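Local coordinates for RimK domain protein ATP-grasp (Sphaerobacter thermophilus, PDB 5I47) that probably binds ATP and, as a RimK-like member of the ATP-grasp family, may work as a ligase that joins a carboxylate to an amine, at residues B[61-66]-B[133-138]; B[91-96]-B[166-171]; B[108-113]-B[123-128]; B[116-121]-B[153-158]; B[220-225]-B[244-249]. One frame throughout, in Å; residues are numbered along the deposited sequence.

Overall arrangement
The five contacts range from a surface meeting of a helix start and a loop to buried packing between helices and sheets. Contact 1 is the surface one, joining the LysX-type N-terminal part to a loop of the ATP-grasp part with few side-chain atoms. Contacts 2, 3 and 4 gather round one antiparallel sheet: contact 2 covers one face with helix 92-101, while contacts 3 and 4 share helix 115-125 on the other. Contacts 2 and 4 are buried and apolar, whereas contact 3, only partly buried, adds a salt-bridge network. Contact 5, about 30 Å from contact 4 between centres, is again buried and apolar but belongs to a different sheet. Contacts 1 to 4 also touch the second subunit.

Contact 1 of 5, residues B[61-66]-B[133-138]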
# COMPACT_ATOMS: atom_id res chain seq x y z
N ALA B 61 12.07 0.70 -5.72
CA ALA B 61 10.80 0.03 -5.47
C ALA B 61 9.95 0.87 -4.52
O ALA B 61 10.35 1.14 -3.39
CB ALA B 61 11.04 -1.35 -4.87
N THR B 62 8.77 1.28 -4.99
CA THR B 62 7.82 2.02 -4.16
C THR B 62 6.41 1.54 -4.47
O THR B 62 6.19 0.72 -5.37
CB THR B 62 7.93 3.53 -4.37
OG1 THR B 62 7.03 4.19 -3.48
CG2 THR B 62 7.55 3.88 -5.80
N ALA B 63 5.44 2.06 -3.71
CA ALA B 63 4.07 1.56 -3.81
C ALA B 63 3.48 1.80 -5.19
O ALA B 63 2.82 0.92 -5.75
CB ALA B 63 3.20 2.20 -2.73
N GLU B 64 3.71 2.99 -5.76
CA GLU B 64 3.09 3.29 -7.05
C GLU B 64 3.75 2.55 -8.21
O GLU B 64 3.12 2.39 -9.26
CB GLU B 64 3.10 4.79 -7.32
CG GLU B 64 4.46 5.45 -7.24
CD GLU B 64 4.72 6.07 -5.88
OE1 GLU B 64 4.30 5.49 -4.86
OE2 GLU B 64 5.35 7.15 -5.84
N ARG B 65 4.98 2.09 -8.04
CA ARG B 65 5.58 1.30 -9.12
C ARG B 65 5.05 -0.13 -9.12
O ARG B 65 4.97 -0.75 -10.18
CB ARG B 65 7.10 1.34 -9.02
CG ARG B 65 7.63 2.76 -9.15
CD ARG B 65 9.11 2.80 -9.39
NE ARG B 65 9.44 2.66 -10.81
CZ ARG B 65 9.77 3.67 -11.60
NH1 ARG B 65 9.79 4.91 -11.12
NH2 ARG B 65 10.08 3.45 -12.87
N ALA B 66 4.67 -0.66 -7.95
CA ALA B 66 3.90 -1.89 -7.94
C ALA B 66 2.53 -1.68 -8.58
O ALA B 66 2.04 -2.55 -9.30
CB ALA B 66 3.74 -2.40 -6.50
N SER B 133 9.18 2.87 7.93
CA SER B 133 7.80 2.96 7.48
C SER B 133 7.38 1.65 6.84
O SER B 133 8.19 0.93 6.25
CB SER B 133 7.64 4.12 6.49
OG SER B 133 8.67 4.10 5.52
N LEU B 134 6.08 1.32 6.96
CA LEU B 134 5.58 0.06 6.42
C LEU B 134 5.80 -0.02 4.92
O LEU B 134 5.97 -1.12 4.37
CB LEU B 134 4.10 -0.11 6.74
CG LEU B 134 3.64 -0.01 8.20
CD1 LEU B 134 2.22 -0.52 8.35
CD2 LEU B 134 4.58 -0.76 9.12
N THR B 135 5.80 1.12 4.23
CA THR B 135 6.02 1.20 2.80
C THR B 135 7.29 2.00 2.54
O THR B 135 7.52 3.03 3.18
CB THR B 135 4.82 1.85 2.10
OG1 THR B 135 3.73 0.92 2.07
CG2 THR B 135 5.18 2.28 0.68
N VAL B 136 8.12 1.50 1.61
CA VAL B 136 9.35 2.21 1.26
C VAL B 136 9.00 3.59 0.73
O VAL B 136 8.20 3.73 -0.21
CB VAL B 136 10.16 1.40 0.23
CG1 VAL B 136 11.40 2.18 -0.18
CG2 VAL B 136 10.55 0.05 0.81
N ASP B 137 9.59 4.61 1.34
CA ASP B 137 9.23 5.99 1.07
C ASP B 137 10.46 6.88 1.23
O ASP B 137 11.05 6.93 2.31
CB ASP B 137 8.11 6.44 2.02
CG ASP B 137 7.92 7.95 2.03
OD1 ASP B 137 7.95 8.57 0.95
OD2 ASP B 137 7.73 8.51 3.13
N PRO B 138 10.87 7.59 0.17
CA PRO B 138 12.05 8.46 0.30
C PRO B 138 11.87 9.59 1.30
O PRO B 138 12.86 10.04 1.89
CB PRO B 138 12.25 8.99 -1.13
CG PRO B 138 10.92 8.82 -1.80
CD PRO B 138 10.30 7.59 -1.19
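Val136 and Ala61 supply the closest apolar-to-polar packing of this contact. The Val136 methyl CG1, anti to its backbone N (chi1 177°), lies 3.5 Å from Ala61 O, and Val136 CB is almost as near to that oxygen. A purely apolar touch lies nearby, where Ala63 CB meets Thr135 CG2 at 3.9 Å. These small groups cover 158 Å² in all, a modest interface with partly exposed residues on both sides. It joins two parts of the ATP-grasp architecture: the start of helix 63-74, in the LysX-type N-terminal region, and the loop between strands 129-133 and 143-145, the position of the loop that in many ATP-grasp enzymes closes over the nucleotide, and that may do so here. Among the polar atoms, Thr62 OG1 approaches Val136 O to 3.5 Å. Thr62 occupies the N-cap position, yet its hydroxyl, anti to the backbone N, makes no capping bond. The loop is braced internally: Ser133 OG donates to Thr135 O over 2.8 Å, arriving 35° off the carbonyl plane. A backbone hydrogen bond ties Val136 to Ala90, and Leu134 packs on Val67 of the second subunit.

Contact 2 of 5, residues B[91-96]-B[166-171]; sequences DRMALL and AVLVQQ
Leu168 reaches Arg92 and Met93 because its CG stands opposite its own carbonyl carbon (chi1 -62°) and its chain then runs straight on to CD1 (chi2 176°). Arg92 has the same first torsion and an extended chain from CG to NE, which takes the guanidinium away from the leucine, so that the touch is left to CB, which points toward the strand. The contact is helix-on-sheet packing in the ATP-grasp fold: the first turn of helix 92-101 lies over strand 167-171 of an antiparallel sheet. Leu168 points at the helix, whereas its neighbours Val167 and Val169 pack on helix 115-125 across the sheet. The two branches of Leu168 divide the work. CD1 touches Arg92 CB at 3.8 Å, and CD2 faces the selenium of Met93, a selenomethionine here, at a looser 4.5 Å (CD2 to SE). Leu168 also packs on Val111 and Leu134, so its 79 Å² of surface covered by the helix belongs to a wider apolar layer, which Val67 of the second subunit joins by touching Met93. Arg92 NH1 donates to Ser133 O. Asp91 fixes the helix start as an N-cap: its OD1 takes a weak bond from Met93 N at 2.9 Å and a straighter one from Ala94 N, 3.2 Å long at 160°, which meets the oxygen from above the carboxylate plane.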
# COMPACT_ATOMS: atom_id res chain seq x y z
N ASP B 91 6.69 -2.94 0.12
CA ASP B 91 5.93 -3.07 1.37
C ASP B 91 6.78 -3.88 2.35
O ASP B 91 6.86 -5.11 2.25
CB ASP B 91 4.58 -3.74 1.10
CG ASP B 91 3.65 -3.68 2.29
OD1 ASP B 91 4.13 -3.51 3.43
OD2 ASP B 91 2.43 -3.82 2.08
N ARG B 92 7.40 -3.18 3.31
CA ARG B 92 8.21 -3.87 4.31
C ARG B 92 7.37 -4.82 5.15
O ARG B 92 7.86 -5.85 5.60
CB ARG B 92 8.92 -2.85 5.20
CG ARG B 92 9.91 -1.96 4.45
CD ARG B 92 10.90 -1.27 5.39
NE ARG B 92 11.83 -0.43 4.64
CZ ARG B 92 11.73 0.89 4.53
NH1 ARG B 92 10.75 1.53 5.15
NH2 ARG B 92 12.62 1.57 3.81
N MSE B 93 6.09 -4.49 5.36
CA MSE B 93 5.22 -5.33 6.17
C MSE B 93 4.90 -6.64 5.45
O MSE B 93 4.97 -7.72 6.05
CB MSE B 93 3.92 -4.59 6.50
CG MSE B 93 2.93 -5.41 7.30
SE MSE B 93 3.57 -5.78 9.11
CE MSE B 93 3.82 -7.72 9.01
N ALA B 94 4.55 -6.55 4.17
CA ALA B 94 4.24 -7.76 3.41
C ALA B 94 5.48 -8.63 3.23
O ALA B 94 5.40 -9.86 3.32
CB ALA B 94 3.63 -7.40 2.06
N LEU B 95 6.63 -8.00 2.98
CA LEU B 95 7.88 -8.75 2.89
C LEU B 95 8.22 -9.42 4.21
O LEU B 95 8.64 -10.58 4.24
CB LEU B 95 9.02 -7.82 2.47
CG LEU B 95 10.42 -8.44 2.40
CD1 LEU B 95 10.47 -9.55 1.36
CD2 LEU B 95 11.46 -7.37 2.11
N LEU B 96 8.01 -8.71 5.32
CA LEU B 96 8.31 -9.27 6.64
C LEU B 96 7.45 -10.50 6.91
O LEU B 96 7.96 -11.53 7.36
CB LEU B 96 8.09 -8.21 7.71
CG LEU B 96 8.22 -8.68 9.16
CD1 LEU B 96 9.60 -9.27 9.41
CD2 LEU B 96 7.92 -7.53 10.13
N ALA B 166 1.97 4.55 11.56
CA ALA B 166 2.48 3.19 11.75
C ALA B 166 3.91 3.06 11.23
O ALA B 166 4.20 3.40 10.08
CB ALA B 166 1.58 2.19 11.04
N VAL B 167 4.81 2.57 12.09
CA VAL B 167 6.19 2.27 11.71
C VAL B 167 6.57 0.90 12.27
O VAL B 167 5.89 0.35 13.14
CB VAL B 167 7.20 3.33 12.21
CG1 VAL B 167 6.69 4.75 11.95
CG2 VAL B 167 7.53 3.12 13.67
N LEU B 168 7.67 0.37 11.75
CA LEU B 168 8.29 -0.85 12.26
C LEU B 168 9.44 -0.48 13.19
O LEU B 168 10.32 0.30 12.81
CB LEU B 168 8.82 -1.71 11.11
CG LEU B 168 7.85 -2.28 10.07
CD1 LEU B 168 8.62 -3.01 8.99
CD2 LEU B 168 6.83 -3.20 10.72
N VAL B 169 9.42 -1.02 14.40
CA VAL B 169 10.53 -0.90 15.34
C VAL B 169 11.32 -2.20 15.25
O VAL B 169 10.86 -3.24 15.73
CB VAL B 169 10.04 -0.61 16.76
CG1 VAL B 169 11.21 -0.54 17.72
CG2 VAL B 169 9.25 0.69 16.80
N GLN B 170 12.49 -2.14 14.63
CA GLN B 170 13.26 -3.33 14.30
C GLN B 170 14.62 -3.28 14.99
O GLN B 170 15.29 -2.25 14.98
CB GLN B 170 13.45 -3.47 12.79
CG GLN B 170 14.07 -4.78 12.35
CD GLN B 170 14.14 -4.93 10.85
OE1 GLN B 170 14.92 -4.25 10.19
NE2 GLN B 170 13.31 -5.81 10.30
N GLN B 171 15.02 -4.41 15.58
CA GLN B 171 16.31 -4.49 16.24
C GLN B 171 17.43 -4.22 15.24
O GLN B 171 17.37 -4.64 14.08
CB GLN B 171 16.49 -5.86 16.88
CG GLN B 171 17.86 -6.10 17.49
CD GLN B 171 17.89 -7.30 18.41
OE1 GLN B 171 18.20 -8.42 17.98
NE2 GLN B 171 17.56 -7.09 19.67

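Contact 3 of 5, residues B[108-113]-B[123-128]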
# COMPACT_ATOMS: atom_id res chain seq x y z
N GLU B 108 14.43 -9.04 14.92
CA GLU B 108 13.28 -8.88 15.80
C GLU B 108 12.56 -7.58 15.45
O GLU B 108 13.18 -6.52 15.36
CB GLU B 108 13.73 -8.88 17.26
CG GLU B 108 12.59 -9.03 18.26
CD GLU B 108 11.96 -10.41 18.22
OE1 GLU B 108 12.62 -11.36 17.75
OE2 GLU B 108 10.79 -10.54 18.65
N THR B 109 11.25 -7.67 15.24
CA THR B 109 10.48 -6.54 14.72
C THR B 109 9.17 -6.42 15.47
O THR B 109 8.58 -7.42 15.89
CB THR B 109 10.23 -6.69 13.22
OG1 THR B 109 11.48 -6.86 12.54
CG2 THR B 109 9.52 -5.46 12.65
N ARG B 110 8.72 -5.18 15.66
CA ARG B 110 7.39 -4.89 16.17
C ARG B 110 6.69 -3.91 15.23
O ARG B 110 7.31 -2.97 14.73
CB ARG B 110 7.44 -4.29 17.58
CG ARG B 110 7.95 -5.25 18.64
CD ARG B 110 7.08 -6.49 18.73
NE ARG B 110 7.65 -7.47 19.65
CZ ARG B 110 8.64 -8.30 19.34
NH1 ARG B 110 9.19 -8.27 18.13
NH2 ARG B 110 9.09 -9.16 20.24
N VAL B 111 5.40 -4.14 15.01
CA VAL B 111 4.57 -3.24 14.21
C VAL B 111 3.86 -2.32 15.19
O VAL B 111 3.01 -2.76 15.98
CB VAL B 111 3.58 -4.02 13.34
CG1 VAL B 111 3.00 -3.12 12.27
CG2 VAL B 111 4.25 -5.24 12.72
N CYS B 112 4.20 -1.03 15.14
CA CYS B 112 3.71 -0.05 16.10
C CYS B 112 2.86 0.99 15.39
O CYS B 112 3.31 1.63 14.43
CB CYS B 112 4.88 0.63 16.81
SG CYS B 112 5.98 -0.56 17.59
N PHE B 113 1.63 1.17 15.87
CA PHE B 113 0.66 2.04 15.23
C PHE B 113 0.51 3.38 15.95
O PHE B 113 -0.42 4.13 15.66
CB PHE B 113 -0.69 1.32 15.12
CG PHE B 113 -0.65 0.12 14.21
CD1 PHE B 113 -0.23 -1.12 14.68
CD2 PHE B 113 -0.99 0.23 12.87
CE1 PHE B 113 -0.17 -2.22 13.83
CE2 PHE B 113 -0.94 -0.86 12.02
CZ PHE B 113 -0.53 -2.09 12.50
N ALA B 123 11.35 -0.46 24.47
CA ALA B 123 11.66 -1.01 25.79
C ALA B 123 11.85 -2.52 25.72
O ALA B 123 12.75 -3.07 26.37
CB ALA B 123 10.56 -0.64 26.78
N GLU B 124 11.01 -3.20 24.94
CA GLU B 124 11.08 -4.66 24.87
C GLU B 124 12.29 -5.12 24.06
O GLU B 124 13.02 -6.02 24.48
CB GLU B 124 9.79 -5.21 24.25
CG GLU B 124 9.85 -6.70 23.98
CD GLU B 124 8.69 -7.18 23.15
OE1 GLU B 124 8.03 -6.33 22.51
OE2 GLU B 124 8.44 -8.40 23.13
N ILE B 125 12.52 -4.51 22.90
CA ILE B 125 13.64 -4.92 22.05
C ILE B 125 14.96 -4.44 22.65
O ILE B 125 15.96 -5.17 22.65
CB ILE B 125 13.44 -4.40 20.62
CG1 ILE B 125 12.21 -5.05 19.98
CG2 ILE B 125 14.68 -4.65 19.78
CD1 ILE B 125 11.94 -4.57 18.57
N GLY B 126 14.98 -3.22 23.17
CA GLY B 126 16.19 -2.64 23.70
C GLY B 126 17.01 -1.98 22.62
O GLY B 126 17.03 -2.44 21.47
N TYR B 127 17.70 -0.89 22.96
CA TYR B 127 18.53 -0.16 22.00
C TYR B 127 19.73 -0.98 21.52
O TYR B 127 20.26 -1.80 22.27
CB TYR B 127 19.01 1.15 22.62
CG TYR B 127 17.90 2.12 22.94
CD1 TYR B 127 17.35 2.92 21.95
CD2 TYR B 127 17.40 2.22 24.23
CE1 TYR B 127 16.34 3.81 22.24
CE2 TYR B 127 16.39 3.11 24.53
CZ TYR B 127 15.86 3.91 23.53
OH TYR B 127 14.84 4.79 23.82
N PRO B 128 20.17 -0.76 20.26
CA PRO B 128 19.57 0.17 19.30
C PRO B 128 18.48 -0.48 18.46
O PRO B 128 18.37 -1.71 18.44
CB PRO B 128 20.76 0.57 18.44
CG PRO B 128 21.59 -0.67 18.38
CD PRO B 128 21.41 -1.36 19.73
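Arg110 and Glu124 form a salt bridge between strand 109-112 and the end of helix 115-125. Arg110 NH2 donates to Glu124 OE2 at 3.1 Å with an angle of 151°, and a weak bond from NE to Glu124 OE1 has the same length. The planes stand 85° apart, and NH2 meets Glu124 OE2 from above the carboxylate plane. On the other side of the network, Arg110 NH1 and NH2 grip one oxygen end-on, Glu108 OE2, with NH2 the closer at 2.7 Å and both bonds in the guanidinium plane. Beneath the charges, Ile125 CD1 lies 4.0 Å from Arg110 CG and equally far from Glu108 O. The arginine gets there by a bend at chi2 (-59°), and Ala121 of helix 115-125 and Ser43 of the second subunit pack against it. Since strands 109-112 and 129-133 both run antiparallel to 167-171 between them, this helix is the connection of a split beta-alpha-beta crossover. A leucine in place of Arg110 would probably leave the two carboxylates, OE2 of Glu108 and OE2 of Glu124, only 5.5 Å apart without a cation to hold them. The shared guanidinium thus probably offsets the repulsion of two like charges at a largely exposed helix end.

Contact 4 of 5, residues B[116-121]-B[153-158]; sequences EAIFAA and AIVEHR
Val155 of helix 148-160 meets Ile118 and Phe119 of helix 115-125, and its whole side chain can be traced through the contact. In the ATP-grasp fold this is packing between two helices on one face of the antiparallel sheet: Ile118 also rests on Val167 and Val169 of strand 167-171, and Ile154 on Ala143 and Val145 of the edge strand. At the root of the valine, Val155 CB is already near the ring, 4.2 Å from Phe119 CZ. The first branch, Val155 CG1, stands anti to the backbone N (chi1 172°) and approaches Phe119 CE2 at 4.3 Å. The second branch, Val155 CG2, lies beside the backbone N and does most of the touching. It comes to 3.9 Å from Phe119 CZ, and it also faces Ile118, the two aliphatic side chains reaching toward each other tip to tip. Phe119 arrives from the opposite direction, and one methyl touches both a ring carbon and an isoleucine branch, from directions roughly at right angles. Both helices have further anchors: Arg158 NH2 donates to Gly139 O while its guanidinium makes a cation-pi contact with Phe140, and Ala117 makes a backbone hydrogen bond to the second subunit. The two segments bury a modest 115 Å², with Val155 giving more than half. The isoleucine's part in it is its gamma methyl, with Ile118 CG2 set 4.1 Å from Val155 CG2.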
# COMPACT_ATOMS: atom_id res chain seq x y z
N GLU B 116 3.17 5.77 21.58
CA GLU B 116 3.33 4.95 22.79
C GLU B 116 3.81 3.55 22.44
O GLU B 116 4.72 3.02 23.09
CB GLU B 116 2.01 4.91 23.55
CG GLU B 116 2.04 4.11 24.84
CD GLU B 116 0.82 4.35 25.69
OE1 GLU B 116 0.20 5.43 25.54
OE2 GLU B 116 0.46 3.47 26.50
N ALA B 117 3.21 2.94 21.41
CA ALA B 117 3.63 1.61 20.99
C ALA B 117 5.09 1.59 20.56
O ALA B 117 5.80 0.61 20.80
CB ALA B 117 2.74 1.12 19.85
N ILE B 118 5.55 2.66 19.90
CA ILE B 118 6.95 2.73 19.48
C ILE B 118 7.87 2.63 20.68
O ILE B 118 8.83 1.85 20.68
CB ILE B 118 7.20 4.01 18.67
CG1 ILE B 118 6.54 3.92 17.30
CG2 ILE B 118 8.71 4.27 18.53
CD1 ILE B 118 6.69 5.18 16.47
N PHE B 119 7.59 3.40 21.73
CA PHE B 119 8.41 3.33 22.93
C PHE B 119 8.18 2.02 23.68
O PHE B 119 9.10 1.52 24.35
CB PHE B 119 8.15 4.53 23.83
CG PHE B 119 8.59 5.84 23.23
CD1 PHE B 119 9.94 6.08 22.98
CD2 PHE B 119 7.68 6.83 22.92
CE1 PHE B 119 10.36 7.28 22.43
CE2 PHE B 119 8.09 8.03 22.37
CZ PHE B 119 9.44 8.26 22.13
N ALA B 120 6.99 1.44 23.56
CA ALA B 120 6.75 0.13 24.16
C ALA B 120 7.61 -0.94 23.50
O ALA B 120 8.18 -1.80 24.19
CB ALA B 120 5.27 -0.24 24.06
N ALA B 121 7.73 -0.91 22.17
CA ALA B 121 8.58 -1.86 21.47
C ALA B 121 10.05 -1.60 21.73
O ALA B 121 10.85 -2.54 21.80
CB ALA B 121 8.28 -1.82 19.98
N ALA B 153 13.56 12.27 19.22
CA ALA B 153 13.80 13.20 18.13
C ALA B 153 13.05 12.78 16.87
O ALA B 153 12.36 13.60 16.24
CB ALA B 153 15.30 13.30 17.85
N ILE B 154 13.17 11.51 16.48
CA ILE B 154 12.53 11.05 15.25
C ILE B 154 11.02 10.97 15.44
O ILE B 154 10.25 11.29 14.53
CB ILE B 154 13.13 9.71 14.81
CG1 ILE B 154 14.65 9.83 14.73
CG2 ILE B 154 12.57 9.31 13.46
CD1 ILE B 154 15.37 8.52 14.60
N VAL B 155 10.57 10.55 16.63
CA VAL B 155 9.13 10.52 16.90
C VAL B 155 8.55 11.93 16.85
O VAL B 155 7.43 12.14 16.37
CB VAL B 155 8.86 9.84 18.26
CG1 VAL B 155 7.40 9.97 18.64
CG2 VAL B 155 9.26 8.37 18.21
N GLU B 156 9.31 12.92 17.33
CA GLU B 156 8.85 14.30 17.24
C GLU B 156 8.88 14.80 15.81
O GLU B 156 8.00 15.57 15.39
CB GLU B 156 9.71 15.19 18.14
CG GLU B 156 8.91 16.19 18.95
CD GLU B 156 7.87 15.51 19.82
OE1 GLU B 156 8.24 14.57 20.57
OE2 GLU B 156 6.68 15.90 19.76
N HIS B 157 9.87 14.37 15.02
CA HIS B 157 9.97 14.81 13.64
C HIS B 157 8.84 14.27 12.78
O HIS B 157 8.39 14.96 11.85
CB HIS B 157 11.33 14.40 13.06
CG HIS B 157 11.51 14.80 11.63
ND1 HIS B 157 10.83 15.85 11.05
CD2 HIS B 157 12.31 14.29 10.65
CE1 HIS B 157 11.20 15.97 9.78
NE2 HIS B 157 12.09 15.03 9.52
N ARG B 158 8.37 13.05 13.06
CA ARG B 158 7.31 12.47 12.24
C ARG B 158 5.94 13.00 12.63
O ARG B 158 5.09 13.22 11.76
CB ARG B 158 7.35 10.94 12.35
CG ARG B 158 8.65 10.32 11.88
CD ARG B 158 9.08 10.84 10.51
NE ARG B 158 8.08 10.57 9.48
CZ ARG B 158 8.22 10.90 8.20
NH1 ARG B 158 7.27 10.62 7.32
NH2 ARG B 158 9.33 11.50 7.79

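Contact 5 of 5, residues B[220-225]-B[244-249]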
# COMPACT_ATOMS: atom_id res chain seq x y z
N THR B 220 25.04 -18.48 -0.60
CA THR B 220 24.42 -19.02 -1.81
C THR B 220 23.20 -19.86 -1.47
O THR B 220 22.17 -19.78 -2.14
CB THR B 220 25.44 -19.83 -2.61
OG1 THR B 220 26.49 -18.97 -3.07
CG2 THR B 220 24.78 -20.50 -3.81
N ALA B 221 23.30 -20.67 -0.41
CA ALA B 221 22.16 -21.47 0.02
C ALA B 221 21.00 -20.58 0.45
O ALA B 221 19.84 -20.86 0.15
CB ALA B 221 22.57 -22.41 1.15
N LEU B 222 21.31 -19.48 1.15
CA LEU B 222 20.27 -18.54 1.56
C LEU B 222 19.62 -17.89 0.36
O LEU B 222 18.38 -17.80 0.28
CB LEU B 222 20.87 -17.49 2.50
CG LEU B 222 19.93 -16.41 3.06
CD1 LEU B 222 18.85 -17.04 3.92
CD2 LEU B 222 20.72 -15.38 3.85
N ALA B 223 20.42 -17.44 -0.61
CA ALA B 223 19.86 -16.81 -1.80
C ALA B 223 19.00 -17.79 -2.59
O ALA B 223 18.01 -17.38 -3.21
CB ALA B 223 20.97 -16.26 -2.69
N GLU B 224 19.35 -19.08 -2.59
CA GLU B 224 18.58 -20.06 -3.33
C GLU B 224 17.23 -20.32 -2.67
O GLU B 224 16.24 -20.55 -3.37
CB GLU B 224 19.38 -21.35 -3.49
CG GLU B 224 20.53 -21.20 -4.47
CD GLU B 224 21.40 -22.43 -4.57
OE1 GLU B 224 21.20 -23.38 -3.78
OE2 GLU B 224 22.29 -22.46 -5.45
N ARG B 225 17.17 -20.29 -1.34
CA ARG B 225 15.88 -20.39 -0.67
C ARG B 225 15.03 -19.15 -0.93
O ARG B 225 13.82 -19.26 -1.13
CB ARG B 225 16.07 -20.58 0.83
CG ARG B 225 16.72 -21.89 1.22
CD ARG B 225 16.60 -22.07 2.72
NE ARG B 225 15.20 -22.05 3.14
CZ ARG B 225 14.79 -21.72 4.36
NH1 ARG B 225 15.67 -21.36 5.28
NH2 ARG B 225 13.50 -21.73 4.65
N ASP B 244 25.08 -16.29 14.93
CA ASP B 244 24.02 -17.28 14.87
C ASP B 244 23.63 -17.65 13.45
O ASP B 244 22.96 -18.67 13.25
CB ASP B 244 22.78 -16.76 15.62
CG ASP B 244 23.11 -16.18 16.98
OD1 ASP B 244 22.50 -15.16 17.37
OD2 ASP B 244 24.00 -16.74 17.67
N GLY B 245 24.05 -16.86 12.46
CA GLY B 245 23.69 -17.10 11.08
C GLY B 245 23.40 -15.79 10.37
O GLY B 245 23.41 -14.72 10.97
N PRO B 246 23.14 -15.86 9.06
CA PRO B 246 22.76 -14.65 8.33
C PRO B 246 21.34 -14.22 8.70
O PRO B 246 20.52 -15.02 9.15
CB PRO B 246 22.85 -15.08 6.86
CG PRO B 246 22.58 -16.54 6.90
CD PRO B 246 23.17 -17.05 8.19
N VAL B 247 21.08 -12.92 8.53
CA VAL B 247 19.78 -12.34 8.84
C VAL B 247 19.40 -11.38 7.71
O VAL B 247 20.19 -10.49 7.36
CB VAL B 247 19.78 -11.61 10.19
N VAL B 248 18.21 -11.57 7.14
CA VAL B 248 17.76 -10.73 6.04
C VAL B 248 17.16 -9.45 6.59
O VAL B 248 16.23 -9.49 7.42
CB VAL B 248 16.74 -11.48 5.17
CG1 VAL B 248 16.14 -10.53 4.14
CG2 VAL B 248 17.39 -12.66 4.47
N VAL B 249 17.66 -8.30 6.13
CA VAL B 249 17.23 -7.01 6.64
C VAL B 249 16.27 -6.33 5.68
O VAL B 249 15.38 -5.58 6.11
CB VAL B 249 18.45 -6.11 6.93
CG1 VAL B 249 18.02 -4.85 7.67
CG2 VAL B 249 19.48 -6.86 7.75
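Leu222 and Pro246 make the tight part of this contact. The leucine has CG anti to its backbone N (chi1 -179°), which sends the side chain off helix 216-230 toward the strand, and its CD2 methyl lies 3.7 Å from Pro246 CB. Pro246 CG is scarcely further, so the methyl rests against two neighbouring ring carbons. One pleat on, the packing slackens: the same CD2 is 4.3 Å from Val248 CG2. Pro246 and Val248 both turn their side chains to the helix, and Val247 between them points away from it, as expected for a strand. Helix 216-230 here covers a face of the second antiparallel sheet of the ATP-grasp fold, on the hairpin formed by strands 235-241 and 246-253. The neighbouring strand completes the apolar layer, since Val239 touches both Leu222 and Pro246 and Val237 touches Val248. The solvent side contrasts with this. Asp244 is exposed and poorly ordered, and Gly245 takes a backbone conformation (phi 140°) that a side chain would not readily allow. Even so, the turn is tethered, because Thr242 OG1 is hydrogen-bonded to both Asp244 N and Gly245 O. Along the helix, Ala221 and Glu224 are exposed. With three apolar side chains carrying the contact and 126 Å² buried, its cohesion is dispersive and hydrophobic, resting on one leucine methyl set against the proline ring and, more loosely, Val248, rather than on directed polar bonds between the two segments.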